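Fructuronate-tagaturonate epimerase UxaE from Cohnella laeviribosi in complex with 1 glycerol (Cohnella laeviribosi, PDB 6ILB) probably catalyses the metal-dependent epimerization of D-tagaturonate to D-fructuronate on a TIM-barrel scaffold that carries a zinc site. Local coordinates at residues A[27-32]-A[49-54]; A[31-36]-A[145-150]; A[186-191]-A[244-249]; A[303-308]-A[324-329]. All coordinates share one frame; numbering follows the deposited sequence.

Contact 1. Residues A[27-32]-A[49-54]; sequences EGTRVQ and KLYDEL
Thr29 and Tyr51 bring strand 29-32 and helix 49-53 together with their CA atoms 5.7 Å apart, the segment axes passing 7.9 Å from each other at 56°. This is a helix-on-sheet contact: the short helix packs against the five-stranded antiparallel sheet near the N-terminus, remote from the zinc site. Thr29 suits the place because its two branches do different work. OG1 accepts a hydrogen bond from Tyr51 N (3.3 Å, N-H...O 149°), an amide of the first helical turn. With OG1 turned beside the backbone N (chi1 -38°), CG2 falls anti to that N, comes up against Tyr51 CB at 3.4 Å and sits at the edge of the ring, near its plane. The tyrosine then leads away: its hydroxyl bonds to Glu58, and its ring forms a cation-pi pair with Lys63. Farther along the strand the contact turns wholly apolar, as fits valine and leucine in a buried layer. Leu50 also reaches Val74, so helix 49-53 rests on helix 69-78 as well as on the sheet. Val31 and Leu50 cross at about a right angle, Val31 CG2 meeting Leu50 CD2 at 3.3 Å and Leu54 CD1 at 4.5 Å.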
loop_
_atom_site.group_PDB
_atom_site.type_symbol
_atom_site.label_atom_id
_atom_site.label_comp_id
_atom_site.label_asym_id
_atom_site.label_seq_id
_atom_site.Cartn_x
_atom_site.Cartn_y
_atom_site.Cartn_z
ATOM N N GLU A 27 -28.625 -5.854 -17.087
ATOM C CA GLU A 27 -29.952 -6.233 -17.584
ATOM C C GLU A 27 -30.639 -4.957 -18.058
ATOM O O GLU A 27 -30.201 -4.391 -19.074
ATOM C CB GLU A 27 -30.694 -7.054 -16.528
ATOM C CG GLU A 27 -30.144 -8.459 -16.384
ATOM C CD GLU A 27 -30.257 -9.284 -17.671
ATOM O OE1 GLU A 27 -31.182 -9.039 -18.483
ATOM O OE2 GLU A 27 -29.418 -10.192 -17.871
ATOM N N GLY A 28 -31.685 -4.485 -17.387
ATOM C CA GLY A 28 -32.349 -3.288 -17.843
ATOM C C GLY A 28 -31.922 -2.045 -17.141
ATOM O O GLY A 28 -32.291 -0.946 -17.557
ATOM N N THR A 29 -31.135 -2.191 -16.082
ATOM C CA THR A 29 -30.701 -1.053 -15.291
ATOM C C THR A 29 -29.411 -0.474 -15.855
ATOM O O THR A 29 -28.440 -1.203 -16.087
ATOM C CB THR A 29 -30.490 -1.471 -13.837
ATOM O OG1 THR A 29 -31.501 -2.414 -13.451
ATOM C CG2 THR A 29 -30.534 -0.258 -12.932
ATOM N N ARG A 30 -29.405 0.833 -16.086
ATOM C CA ARG A 30 -28.181 1.567 -16.374
ATOM C C ARG A 30 -27.748 2.297 -15.107
ATOM O O ARG A 30 -28.591 2.756 -14.328
ATOM C CB ARG A 30 -28.370 2.563 -17.528
ATOM C CG ARG A 30 -27.216 3.565 -17.680
ATOM C CD ARG A 30 -27.486 4.658 -18.721
ATOM N NE ARG A 30 -28.576 5.590 -18.383
ATOM C CZ ARG A 30 -28.777 6.201 -17.209
ATOM N NH1 ARG A 30 -27.965 6.031 -16.167
ATOM N NH2 ARG A 30 -29.815 7.013 -17.080
ATOM N N VAL A 31 -26.435 2.377 -14.885
ATOM C CA VAL A 31 -25.887 3.036 -13.707
ATOM C C VAL A 31 -24.822 4.032 -14.138
ATOM O O VAL A 31 -24.071 3.788 -15.090
ATOM C CB VAL A 31 -25.326 2.010 -12.708
ATOM C CG1 VAL A 31 -24.848 2.704 -11.464
ATOM C CG2 VAL A 31 -26.407 1.048 -12.338
ATOM N N GLN A 32 -24.781 5.171 -13.450
ATOM C CA GLN A 32 -23.844 6.246 -13.734
ATOM C C GLN A 32 -23.321 6.813 -12.425
ATOM O O GLN A 32 -23.922 6.636 -11.358
ATOM C CB GLN A 32 -24.493 7.381 -14.513
ATOM C CG GLN A 32 -24.342 7.328 -16.006
ATOM C CD GLN A 32 -25.276 8.311 -16.661
ATOM O OE1 GLN A 32 -25.732 8.102 -17.787
ATOM N NE2 GLN A 32 -25.592 9.390 -15.940
ATOM N N LYS A 49 -33.206 -6.021 -11.425
ATOM C CA LYS A 49 -32.840 -6.307 -10.043
ATOM C C LYS A 49 -31.739 -5.387 -9.528
ATOM O O LYS A 49 -31.660 -5.165 -8.316
ATOM C CB LYS A 49 -32.446 -7.784 -9.880
ATOM C CG LYS A 49 -33.636 -8.670 -9.486
ATOM C CD LYS A 49 -33.239 -9.985 -8.835
ATOM C CE LYS A 49 -34.341 -10.470 -7.877
ATOM N NZ LYS A 49 -34.607 -9.505 -6.757
ATOM N N LEU A 50 -30.917 -4.808 -10.404
ATOM C CA LEU A 50 -29.898 -3.893 -9.898
ATOM C C LEU A 50 -30.520 -2.576 -9.447
ATOM O O LEU A 50 -30.135 -2.025 -8.408
ATOM C CB LEU A 50 -28.816 -3.644 -10.946
ATOM C CG LEU A 50 -27.903 -2.461 -10.611
ATOM C CD1 LEU A 50 -27.059 -2.792 -9.387
ATOM C CD2 LEU A 50 -27.001 -2.173 -11.771
ATOM N N TYR A 51 -31.480 -2.051 -10.213
ATOM C CA TYR A 51 -32.215 -0.874 -9.761
ATOM C C TYR A 51 -32.899 -1.149 -8.430
ATOM O O TYR A 51 -32.768 -0.374 -7.475
ATOM C CB TYR A 51 -33.240 -0.449 -10.815
ATOM C CG TYR A 51 -33.967 0.822 -10.453
ATOM C CD1 TYR A 51 -35.146 0.784 -9.712
ATOM C CD2 TYR A 51 -33.478 2.061 -10.847
ATOM C CE1 TYR A 51 -35.822 1.947 -9.375
ATOM C CE2 TYR A 51 -34.152 3.237 -10.517
ATOM C CZ TYR A 51 -35.322 3.174 -9.779
ATOM O OH TYR A 51 -35.993 4.332 -9.446
ATOM N N ASP A 52 -33.624 -2.266 -8.347
ATOM C CA ASP A 52 -34.388 -2.561 -7.138
ATOM C C ASP A 52 -33.475 -2.740 -5.932
ATOM O O ASP A 52 -33.787 -2.269 -4.830
ATOM C CB ASP A 52 -35.257 -3.800 -7.366
ATOM C CG ASP A 52 -36.494 -3.494 -8.212
ATOM O OD1 ASP A 52 -37.173 -2.482 -7.914
ATOM O OD2 ASP A 52 -36.787 -4.261 -9.161
ATOM N N GLU A 53 -32.319 -3.381 -6.128
ATOM C CA GLU A 53 -31.445 -3.711 -5.005
ATOM C C GLU A 53 -30.612 -2.520 -4.530
ATOM O O GLU A 53 -30.239 -2.469 -3.355
ATOM C CB GLU A 53 -30.545 -4.895 -5.381
ATOM C CG GLU A 53 -31.205 -6.252 -5.128
ATOM C CD GLU A 53 -30.448 -7.427 -5.740
ATOM O OE1 GLU A 53 -29.296 -7.241 -6.211
ATOM O OE2 GLU A 53 -31.016 -8.546 -5.751
ATOM N N LEU A 54 -30.310 -1.559 -5.398
ATOM C CA LEU A 54 -29.656 -0.342 -4.927
ATOM C C LEU A 54 -30.572 0.391 -3.951
ATOM O O LEU A 54 -31.799 0.359 -4.074
ATOM C CB LEU A 54 -29.289 0.578 -6.101
ATOM C CG LEU A 54 -28.055 0.228 -6.946
ATOM C CD1 LEU A 54 -27.888 1.196 -8.129
ATOM C CD2 LEU A 54 -26.817 0.211 -6.066
#

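Contact 2. Residues A[31-36]-A[145-150]; sequences VQMIKA and AVFQEG
Met33 turns its sulfur to the rim of the Phe147 ring, a Met-aromatic contact in which SD lies 5.3 Å from the ring centroid and 78° off the ring normal. The approach is thus at the edge, where the polarisable sulfur faces ring C-H groups and not the pi cloud. Met33 CG comes to the same edge near the ring plane, 3.7 Å from Phe147 CD1. SD rests on the aliphatic root of Gln148, 3.5 Å from its CB, and the bend at the last torsion turns the CE methyl toward Gln148 OE1. An unbranched, flexible thioether is well suited to serve both neighbours. Val31 adds its other methyl here: CG1 meets Phe147 CZ at 3.4 Å, coming in obliquely with the two side chains crossing near a right angle. Phe147 reaches both strand residues because CG stands anti to its backbone N (chi1 -177°), which carries the ring out from the helix toward the sheet. A serine in its place would probably open a gap between helix and sheet, leaving Val31 CG1 and the Met33 thioether without their aromatic neighbour. Gln148 has an apolar stem against Met33, while its OE1 bonds to Lys40. Strand 31-36 and helix 145-149 cross at -98°, so the touching region is short. On the sheet, strand 29-36 runs between strands 17-26 and 39-45, His24 of the former meeting the Phe147 ring; behind, helix 135-149 leans on helix 104-111, joining the N-terminal sheet to the helices of the barrel.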
loop_
_atom_site.group_PDB
_atom_site.type_symbol
_atom_site.label_atom_id
_atom_site.label_comp_id
_atom_site.label_asym_id
_atom_site.label_seq_id
_atom_site.Cartn_x
_atom_site.Cartn_y
_atom_site.Cartn_z
ATOM N N VAL A 31 -26.435 2.377 -14.885
ATOM C CA VAL A 31 -25.887 3.036 -13.707
ATOM C C VAL A 31 -24.822 4.032 -14.138
ATOM O O VAL A 31 -24.071 3.788 -15.090
ATOM C CB VAL A 31 -25.326 2.010 -12.708
ATOM C CG1 VAL A 31 -24.848 2.704 -11.464
ATOM C CG2 VAL A 31 -26.407 1.048 -12.338
ATOM N N GLN A 32 -24.781 5.171 -13.450
ATOM C CA GLN A 32 -23.844 6.246 -13.734
ATOM C C GLN A 32 -23.321 6.813 -12.425
ATOM O O GLN A 32 -23.922 6.636 -11.358
ATOM C CB GLN A 32 -24.493 7.381 -14.513
ATOM C CG GLN A 32 -24.342 7.328 -16.006
ATOM C CD GLN A 32 -25.276 8.311 -16.661
ATOM O OE1 GLN A 32 -25.732 8.102 -17.787
ATOM N NE2 GLN A 32 -25.592 9.390 -15.940
ATOM N N MET A 33 -22.199 7.520 -12.519
ATOM C CA MET A 33 -21.639 8.244 -11.391
ATOM C C MET A 33 -21.620 9.722 -11.725
ATOM O O MET A 33 -21.193 10.113 -12.819
ATOM C CB MET A 33 -20.235 7.764 -11.045
ATOM C CG MET A 33 -20.221 6.569 -10.120
ATOM S SD MET A 33 -18.624 6.392 -9.292
ATOM C CE MET A 33 -18.641 7.832 -8.233
ATOM N N ILE A 34 -22.080 10.532 -10.771
ATOM C CA ILE A 34 -22.222 11.965 -10.950
ATOM C C ILE A 34 -21.626 12.665 -9.744
ATOM O O ILE A 34 -21.547 12.111 -8.646
ATOM C CB ILE A 34 -23.692 12.391 -11.116
ATOM C CG1 ILE A 34 -24.464 12.032 -9.848
ATOM C CG2 ILE A 34 -24.305 11.751 -12.351
ATOM C CD1 ILE A 34 -25.360 13.127 -9.342
ATOM N N LYS A 35 -21.225 13.909 -9.966
ATOM C CA LYS A 35 -20.813 14.807 -8.898
ATOM C C LYS A 35 -21.802 15.967 -8.899
ATOM O O LYS A 35 -21.898 16.702 -9.887
ATOM C CB LYS A 35 -19.370 15.276 -9.101
ATOM C CG LYS A 35 -18.765 16.031 -7.928
ATOM C CD LYS A 35 -17.649 16.982 -8.365
ATOM C CE LYS A 35 -17.030 17.703 -7.171
ATOM N NZ LYS A 35 -15.849 16.997 -6.610
ATOM N N ALA A 36 -22.578 16.091 -7.824
ATOM C CA ALA A 36 -23.467 17.237 -7.620
ATOM C C ALA A 36 -22.715 18.140 -6.654
ATOM O O ALA A 36 -22.873 18.047 -5.433
ATOM C CB ALA A 36 -24.834 16.814 -7.097
ATOM N N ALA A 145 -13.890 3.678 -7.423
ATOM C CA ALA A 145 -12.970 4.306 -8.372
ATOM C C ALA A 145 -12.889 3.555 -9.701
ATOM O O ALA A 145 -12.802 4.186 -10.763
ATOM C CB ALA A 145 -11.581 4.413 -7.754
ATOM N N VAL A 146 -12.879 2.215 -9.681
ATOM C CA VAL A 146 -12.813 1.522 -10.972
ATOM C C VAL A 146 -14.147 1.603 -11.692
ATOM O O VAL A 146 -14.193 1.555 -12.923
ATOM C CB VAL A 146 -12.359 0.054 -10.843
ATOM C CG1 VAL A 146 -11.027 -0.016 -10.153
ATOM C CG2 VAL A 146 -13.418 -0.823 -10.129
ATOM N N PHE A 147 -15.251 1.703 -10.946
ATOM C CA PHE A 147 -16.542 1.920 -11.581
ATOM C C PHE A 147 -16.610 3.312 -12.180
ATOM O O PHE A 147 -17.149 3.492 -13.278
ATOM C CB PHE A 147 -17.665 1.707 -10.568
ATOM C CG PHE A 147 -19.047 1.839 -11.149
ATOM C CD1 PHE A 147 -19.647 3.083 -11.275
ATOM C CD2 PHE A 147 -19.752 0.716 -11.543
ATOM C CE1 PHE A 147 -20.917 3.201 -11.802
ATOM C CE2 PHE A 147 -21.007 0.830 -12.065
ATOM C CZ PHE A 147 -21.592 2.079 -12.195
ATOM N N GLN A 148 -16.045 4.306 -11.479
ATOM C CA GLN A 148 -16.043 5.669 -11.997
ATOM C C GLN A 148 -15.231 5.779 -13.284
ATOM O O GLN A 148 -15.584 6.551 -14.183
ATOM C CB GLN A 148 -15.513 6.649 -10.942
ATOM C CG GLN A 148 -15.538 8.127 -11.405
ATOM C CD GLN A 148 -14.754 9.083 -10.504
ATOM O OE1 GLN A 148 -14.930 9.089 -9.288
ATOM N NE2 GLN A 148 -13.883 9.895 -11.108
ATOM N N GLU A 149 -14.136 5.030 -13.400
ATOM C CA GLU A 149 -13.262 5.193 -14.557
ATOM C C GLU A 149 -13.432 4.093 -15.587
ATOM O O GLU A 149 -12.769 4.129 -16.633
ATOM C CB GLU A 149 -11.803 5.279 -14.123
ATOM C CG GLU A 149 -11.482 6.530 -13.308
ATOM C CD GLU A 149 -11.431 7.819 -14.147
ATOM O OE1 GLU A 149 -11.348 7.739 -15.397
ATOM O OE2 GLU A 149 -11.464 8.918 -13.538
ATOM N N GLY A 150 -14.325 3.137 -15.329
ATOM C CA GLY A 150 -14.606 2.104 -16.294
ATOM C C GLY A 150 -13.342 1.335 -16.558
ATOM O O GLY A 150 -12.914 1.163 -17.702
#

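Contact 3. Residues A[186-191]-A[244-249]; sequences QIDNEA and YREAIQ
The ring of Tyr244 takes Ile187 at a slant: the CD1 methyl lies 3.6 Å from Tyr244 CD1, neither squarely over the ring nor at its rim. The two side chains run side by side and point the same way, so the methyl follows the CD1-CE1 flank of the ring. A second flat group, the carboxylate of Asp188, is met from above its plane by Ala191 N, which gives OD1 a hydrogen bond of 3.0 Å. That is an N-cap: Asp188 stands just before the helix that begins at Asn189 and satisfies an amide of its first turn, a job for which aspartate's short acid is well suited. Ile187 CD1 also touches Ala247 CB at 3.8 Å. Alanine fits there because its small side chain lets the loop come close, with Gln186 CB only 3.7 Å from Ala247 CA. Of the Gln186 side chain, CB makes the close approach to Ala247; the chain bends at chi2 (87°) and carries the amide away. At the outer side Asp188 OD2 and Glu246 OE2 lie 4.4 Å apart, two acids that, if both are charged, would probably repel each other mildly. The Ile187 side chain is about 6 Å from that of zinc-binding Glu274. Around the contact, Ile187 and Ala191 lean on Val243 of the long helix 234-259, whose Tyr244 and Ile248 pack against helix 281-293, while Arg245 touches helix 208-218.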
loop_
_atom_site.group_PDB
_atom_site.type_symbol
_atom_site.label_atom_id
_atom_site.label_comp_id
_atom_site.label_asym_id
_atom_site.label_seq_id
_atom_site.Cartn_x
_atom_site.Cartn_y
_atom_site.Cartn_z
ATOM N N GLN A 186 8.298 -11.979 15.872
ATOM C CA GLN A 186 9.043 -13.229 15.906
ATOM C C GLN A 186 10.460 -13.109 15.366
ATOM O O GLN A 186 11.275 -14.003 15.627
ATOM C CB GLN A 186 8.282 -14.317 15.132
ATOM C CG GLN A 186 6.879 -14.584 15.676
ATOM C CD GLN A 186 5.830 -13.654 15.081
ATOM O OE1 GLN A 186 6.077 -12.966 14.088
ATOM N NE2 GLN A 186 4.652 -13.621 15.699
ATOM N N ILE A 187 10.792 -12.047 14.628
ATOM C CA ILE A 187 12.187 -11.868 14.240
ATOM C C ILE A 187 13.016 -11.634 15.492
ATOM O O ILE A 187 12.652 -10.818 16.347
ATOM C CB ILE A 187 12.351 -10.708 13.247
ATOM C CG1 ILE A 187 11.714 -11.045 11.898
ATOM C CG2 ILE A 187 13.827 -10.382 13.073
ATOM C CD1 ILE A 187 12.494 -12.060 11.128
ATOM N N ASP A 188 14.131 -12.346 15.609
ATOM C CA ASP A 188 15.020 -12.217 16.764
ATOM C C ASP A 188 16.144 -11.248 16.407
ATOM O O ASP A 188 17.237 -11.655 16.000
ATOM C CB ASP A 188 15.563 -13.580 17.192
ATOM C CG ASP A 188 16.150 -13.551 18.585
ATOM O OD1 ASP A 188 16.861 -12.570 18.910
ATOM O OD2 ASP A 188 15.894 -14.496 19.360
ATOM N N ASN A 189 15.877 -9.953 16.594
ATOM C CA ASN A 189 16.867 -8.931 16.257
ATOM C C ASN A 189 18.098 -9.008 17.158
ATOM O O ASN A 189 19.228 -8.823 16.684
ATOM C CB ASN A 189 16.218 -7.556 16.331
ATOM C CG ASN A 189 15.351 -7.266 15.117
ATOM O OD1 ASN A 189 15.804 -7.362 13.971
ATOM N ND2 ASN A 189 14.097 -6.911 15.362
ATOM N N GLU A 190 17.897 -9.264 18.460
ATOM C CA GLU A 190 18.995 -9.558 19.379
ATOM C C GLU A 190 20.032 -10.470 18.744
ATOM O O GLU A 190 21.228 -10.173 18.759
ATOM C CB GLU A 190 18.451 -10.210 20.657
ATOM C CG GLU A 190 19.515 -10.964 21.482
ATOM C CD GLU A 190 19.640 -12.460 21.134
ATOM O OE1 GLU A 190 18.598 -13.129 20.924
ATOM O OE2 GLU A 190 20.794 -12.963 21.072
ATOM N N ALA A 191 19.579 -11.593 18.180
ATOM C CA ALA A 191 20.498 -12.519 17.525
ATOM C C ALA A 191 21.117 -11.922 16.265
ATOM O O ALA A 191 22.249 -12.275 15.911
ATOM C CB ALA A 191 19.779 -13.823 17.196
ATOM N N TYR A 244 15.602 -16.141 12.271
ATOM C CA TYR A 244 14.398 -16.356 11.474
ATOM C C TYR A 244 13.549 -17.570 11.865
ATOM O O TYR A 244 12.402 -17.658 11.412
ATOM C CB TYR A 244 14.785 -16.486 9.984
ATOM C CG TYR A 244 15.377 -15.228 9.395
ATOM C CD1 TYR A 244 14.560 -14.159 9.040
ATOM C CD2 TYR A 244 16.753 -15.090 9.214
ATOM C CE1 TYR A 244 15.087 -12.982 8.527
ATOM C CE2 TYR A 244 17.300 -13.904 8.702
ATOM C CZ TYR A 244 16.456 -12.859 8.349
ATOM O OH TYR A 244 16.953 -11.678 7.827
ATOM N N ARG A 245 14.064 -18.522 12.653
ATOM C CA ARG A 245 13.348 -19.791 12.850
ATOM C C ARG A 245 11.919 -19.582 13.369
ATOM O O ARG A 245 10.961 -20.134 12.812
ATOM C CB ARG A 245 14.125 -20.713 13.790
ATOM C CG ARG A 245 13.280 -21.861 14.332
ATOM C CD ARG A 245 14.086 -23.114 14.664
ATOM N NE ARG A 245 13.341 -23.987 15.575
ATOM C CZ ARG A 245 12.673 -25.095 15.228
ATOM N NH1 ARG A 245 12.635 -25.535 13.967
ATOM N NH2 ARG A 245 12.037 -25.783 16.171
ATOM N N GLU A 246 11.748 -18.802 14.441
ATOM C CA GLU A 246 10.397 -18.598 14.963
ATOM C C GLU A 246 9.539 -17.844 13.962
ATOM O O GLU A 246 8.334 -18.089 13.852
ATOM C CB GLU A 246 10.428 -17.881 16.325
ATOM C CG GLU A 246 11.073 -18.730 17.478
ATOM C CD GLU A 246 11.841 -17.911 18.542
ATOM O OE1 GLU A 246 11.223 -17.400 19.512
ATOM O OE2 GLU A 246 13.079 -17.781 18.418
ATOM N N ALA A 247 10.139 -16.933 13.213
ATOM C CA ALA A 247 9.401 -16.253 12.160
ATOM C C ALA A 247 8.991 -17.217 11.054
ATOM O O ALA A 247 7.923 -17.045 10.463
ATOM C CB ALA A 247 10.233 -15.112 11.590
ATOM N N ILE A 248 9.792 -18.255 10.788
ATOM C CA ILE A 248 9.432 -19.210 9.743
ATOM C C ILE A 248 8.275 -20.103 10.180
ATOM O O ILE A 248 7.398 -20.440 9.372
ATOM C CB ILE A 248 10.644 -20.056 9.330
ATOM C CG1 ILE A 248 11.637 -19.239 8.508
ATOM C CG2 ILE A 248 10.182 -21.229 8.500
ATOM C CD1 ILE A 248 12.897 -20.021 8.175
ATOM N N GLN A 249 8.265 -20.543 11.441
ATOM C CA GLN A 249 7.134 -21.333 11.916
ATOM C C GLN A 249 5.849 -20.525 11.844
ATOM O O GLN A 249 4.788 -21.051 11.483
ATOM C CB GLN A 249 7.375 -21.811 13.343
ATOM C CG GLN A 249 8.566 -22.748 13.503
ATOM C CD GLN A 249 9.037 -22.831 14.950
ATOM O OE1 GLN A 249 8.458 -22.211 15.844
ATOM N NE2 GLN A 249 10.104 -23.581 15.182
#

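Contact 4. Residues A[303-308]-A[324-329]; sequences PRFIGE and RELAVH
Phe305, Pro303 and His329 form the packed end of this contact, where the loop leaving strand 300-302 folds back on helix 319-336, the helix that follows it in the TIM barrel. Pro303 CB sits over one face of the imidazole as a CH-pi contact, 4.3 Å from the His329 ring centroid. The Phe305 ring stands nearly upright to that imidazole (planes at 86°) in an oblique pairing, and its CE1 also meets Leu326 CD1 at 4.1 Å. These buried, largely apolar groups continue onto Leu340 and Ile342 of strand 339-342. Away from this core the contact is looser and more polar: the side chain of Arg304, partly exposed, touches zinc-binding Asp273 and not segment 324-329, and Ile306 is partly exposed too, its CB lying 3.5 Å from Glu325 OE2. Glu325 links the two regions: extended from a CG anti to the backbone N (chi1 173°), it spans from helix to loop, and its OE1 takes a hydrogen bond from His329 NE2 and a weak one from Ile306 N at 3.3 Å. Replacing Glu325 with an alanine would probably leave His329 NE2 without its acceptor, the imidazole freer to turn and the loop amide without this mate. ND1 of His329 is hydrogen-bonded to His284 ND1, so both ring nitrogens are engaged. Glu325 OE1 lies in the imidazole plane, 3.1 Å from His329 NE2, with an N-H...O angle of 152°.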
loop_
_atom_site.group_PDB
_atom_site.type_symbol
_atom_site.label_atom_id
_atom_site.label_comp_id
_atom_site.label_asym_id
_atom_site.label_seq_id
_atom_site.Cartn_x
_atom_site.Cartn_y
_atom_site.Cartn_z
ATOM N N PRO A 303 12.571 -8.203 1.319
ATOM C CA PRO A 303 13.775 -8.173 2.143
ATOM C C PRO A 303 14.139 -6.756 2.562
ATOM O O PRO A 303 13.656 -5.758 2.019
ATOM C CB PRO A 303 14.846 -8.775 1.234
ATOM C CG PRO A 303 14.365 -8.482 -0.148
ATOM C CD PRO A 303 12.867 -8.394 -0.108
ATOM N N ARG A 304 14.977 -6.701 3.592
ATOM C CA ARG A 304 15.625 -5.475 4.039
ATOM C C ARG A 304 16.865 -5.255 3.180
ATOM O O ARG A 304 17.877 -5.935 3.361
ATOM C CB ARG A 304 16.001 -5.596 5.517
ATOM C CG ARG A 304 15.742 -4.359 6.374
ATOM C CD ARG A 304 16.954 -3.495 6.448
ATOM N NE ARG A 304 16.822 -2.415 7.412
ATOM C CZ ARG A 304 17.625 -1.361 7.419
ATOM N NH1 ARG A 304 18.592 -1.265 6.507
ATOM N NH2 ARG A 304 17.463 -0.409 8.320
ATOM N N PHE A 305 16.793 -4.320 2.242
ATOM C CA PHE A 305 17.958 -4.003 1.433
ATOM C C PHE A 305 18.972 -3.226 2.250
ATOM O O PHE A 305 18.617 -2.550 3.219
ATOM C CB PHE A 305 17.560 -3.197 0.198
ATOM C CG PHE A 305 16.658 -3.938 -0.713
ATOM C CD1 PHE A 305 17.172 -4.863 -1.600
ATOM C CD2 PHE A 305 15.284 -3.754 -0.647
ATOM C CE1 PHE A 305 16.318 -5.589 -2.436
ATOM C CE2 PHE A 305 14.423 -4.460 -1.487
ATOM C CZ PHE A 305 14.942 -5.384 -2.380
ATOM N N ILE A 306 20.251 -3.350 1.862
ATOM C CA ILE A 306 21.292 -2.548 2.487
ATOM C C ILE A 306 21.019 -1.065 2.212
ATOM O O ILE A 306 20.493 -0.683 1.159
ATOM C CB ILE A 306 22.710 -2.939 2.025
ATOM C CG1 ILE A 306 23.732 -2.082 2.789
ATOM C CG2 ILE A 306 22.882 -2.755 0.516
ATOM C CD1 ILE A 306 25.148 -2.417 2.573
ATOM N N GLY A 307 21.361 -0.227 3.177
ATOM C CA GLY A 307 20.969 1.155 3.130
ATOM C C GLY A 307 19.645 1.358 3.835
ATOM O O GLY A 307 19.187 0.530 4.622
ATOM N N GLU A 308 19.018 2.484 3.534
ATOM C CA GLU A 308 17.829 2.896 4.250
ATOM C C GLU A 308 16.732 3.238 3.263
ATOM O O GLU A 308 16.970 3.948 2.281
ATOM C CB GLU A 308 18.119 4.091 5.154
ATOM C CG GLU A 308 19.041 3.741 6.311
ATOM C CD GLU A 308 18.798 4.598 7.537
ATOM O OE1 GLU A 308 17.616 4.782 7.908
ATOM O OE2 GLU A 308 19.792 5.058 8.145
ATOM N N ARG A 324 24.762 -4.819 -6.080
ATOM C CA ARG A 324 25.250 -6.177 -5.841
ATOM C C ARG A 324 24.253 -6.986 -5.016
ATOM O O ARG A 324 24.004 -8.167 -5.308
ATOM C CB ARG A 324 26.609 -6.152 -5.135
ATOM C CG ARG A 324 27.757 -5.528 -5.935
ATOM C CD ARG A 324 28.948 -5.213 -5.014
ATOM N NE ARG A 324 29.820 -4.162 -5.545
ATOM C CZ ARG A 324 30.353 -3.179 -4.819
ATOM N NH1 ARG A 324 30.123 -3.104 -3.515
ATOM N NH2 ARG A 324 31.124 -2.268 -5.394
ATOM N N GLU A 325 23.661 -6.372 -3.987
ATOM C CA GLU A 325 22.720 -7.121 -3.161
ATOM C C GLU A 325 21.415 -7.377 -3.915
ATOM O O GLU A 325 20.838 -8.471 -3.821
ATOM C CB GLU A 325 22.476 -6.389 -1.828
ATOM C CG GLU A 325 21.361 -7.020 -0.972
ATOM C CD GLU A 325 21.360 -6.572 0.504
ATOM O OE1 GLU A 325 20.267 -6.536 1.146
ATOM O OE2 GLU A 325 22.465 -6.267 1.013
ATOM N N LEU A 326 20.945 -6.392 -4.686
ATOM C CA LEU A 326 19.742 -6.584 -5.488
ATOM C C LEU A 326 19.907 -7.740 -6.473
ATOM O O LEU A 326 18.987 -8.550 -6.659
ATOM C CB LEU A 326 19.398 -5.292 -6.230
ATOM C CG LEU A 326 18.242 -5.452 -7.210
ATOM C CD1 LEU A 326 17.004 -5.914 -6.421
ATOM C CD2 LEU A 326 17.957 -4.164 -7.998
ATOM N N ALA A 327 21.075 -7.846 -7.111
ATOM C CA ALA A 327 21.255 -8.902 -8.103
ATOM C C ALA A 327 21.017 -10.287 -7.499
ATOM O O ALA A 327 20.361 -11.129 -8.123
ATOM C CB ALA A 327 22.644 -8.808 -8.749
ATOM N N VAL A 328 21.511 -10.544 -6.281
ATOM C CA VAL A 328 21.306 -11.867 -5.681
ATOM C C VAL A 328 19.859 -12.041 -5.195
ATOM O O VAL A 328 19.262 -13.113 -5.371
ATOM C CB VAL A 328 22.319 -12.123 -4.551
ATOM C CG1 VAL A 328 22.252 -13.592 -4.103
ATOM C CG2 VAL A 328 23.710 -11.760 -5.004
ATOM N N HIS A 329 19.275 -11.003 -4.572
ATOM C CA HIS A 329 17.894 -11.112 -4.108
ATOM C C HIS A 329 16.952 -11.457 -5.259
ATOM O O HIS A 329 16.162 -12.402 -5.163
ATOM C CB HIS A 329 17.458 -9.814 -3.426
ATOM C CG HIS A 329 18.016 -9.646 -2.051
ATOM N ND1 HIS A 329 17.999 -10.654 -1.108
ATOM C CD2 HIS A 329 18.632 -8.592 -1.466
ATOM C CE1 HIS A 329 18.575 -10.224 -0.001
ATOM N NE2 HIS A 329 18.973 -8.978 -0.192
#

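Overall arrangement
Contacts 1 and 2 share strand 29-36 and Val31, which gives one methyl to each: the first packs a short helix on the N-terminal sheet, the second joins that sheet to helix 135-149. Both are buried and mostly apolar, and both lie away from the zinc site. Contacts 3 and 4 lie across the chain's centre from them, with centres 19 Å apart, and are only partly buried. There, loops near the zinc-binding residues rest on helices 234-259 and 319-336, and carboxylates join the apolar packing: Asp188 caps a helix, and Glu325 bridges helix and loop. Apolar packing thus runs through all four, and of those two acids only Glu325 bonds across its segments, weakly.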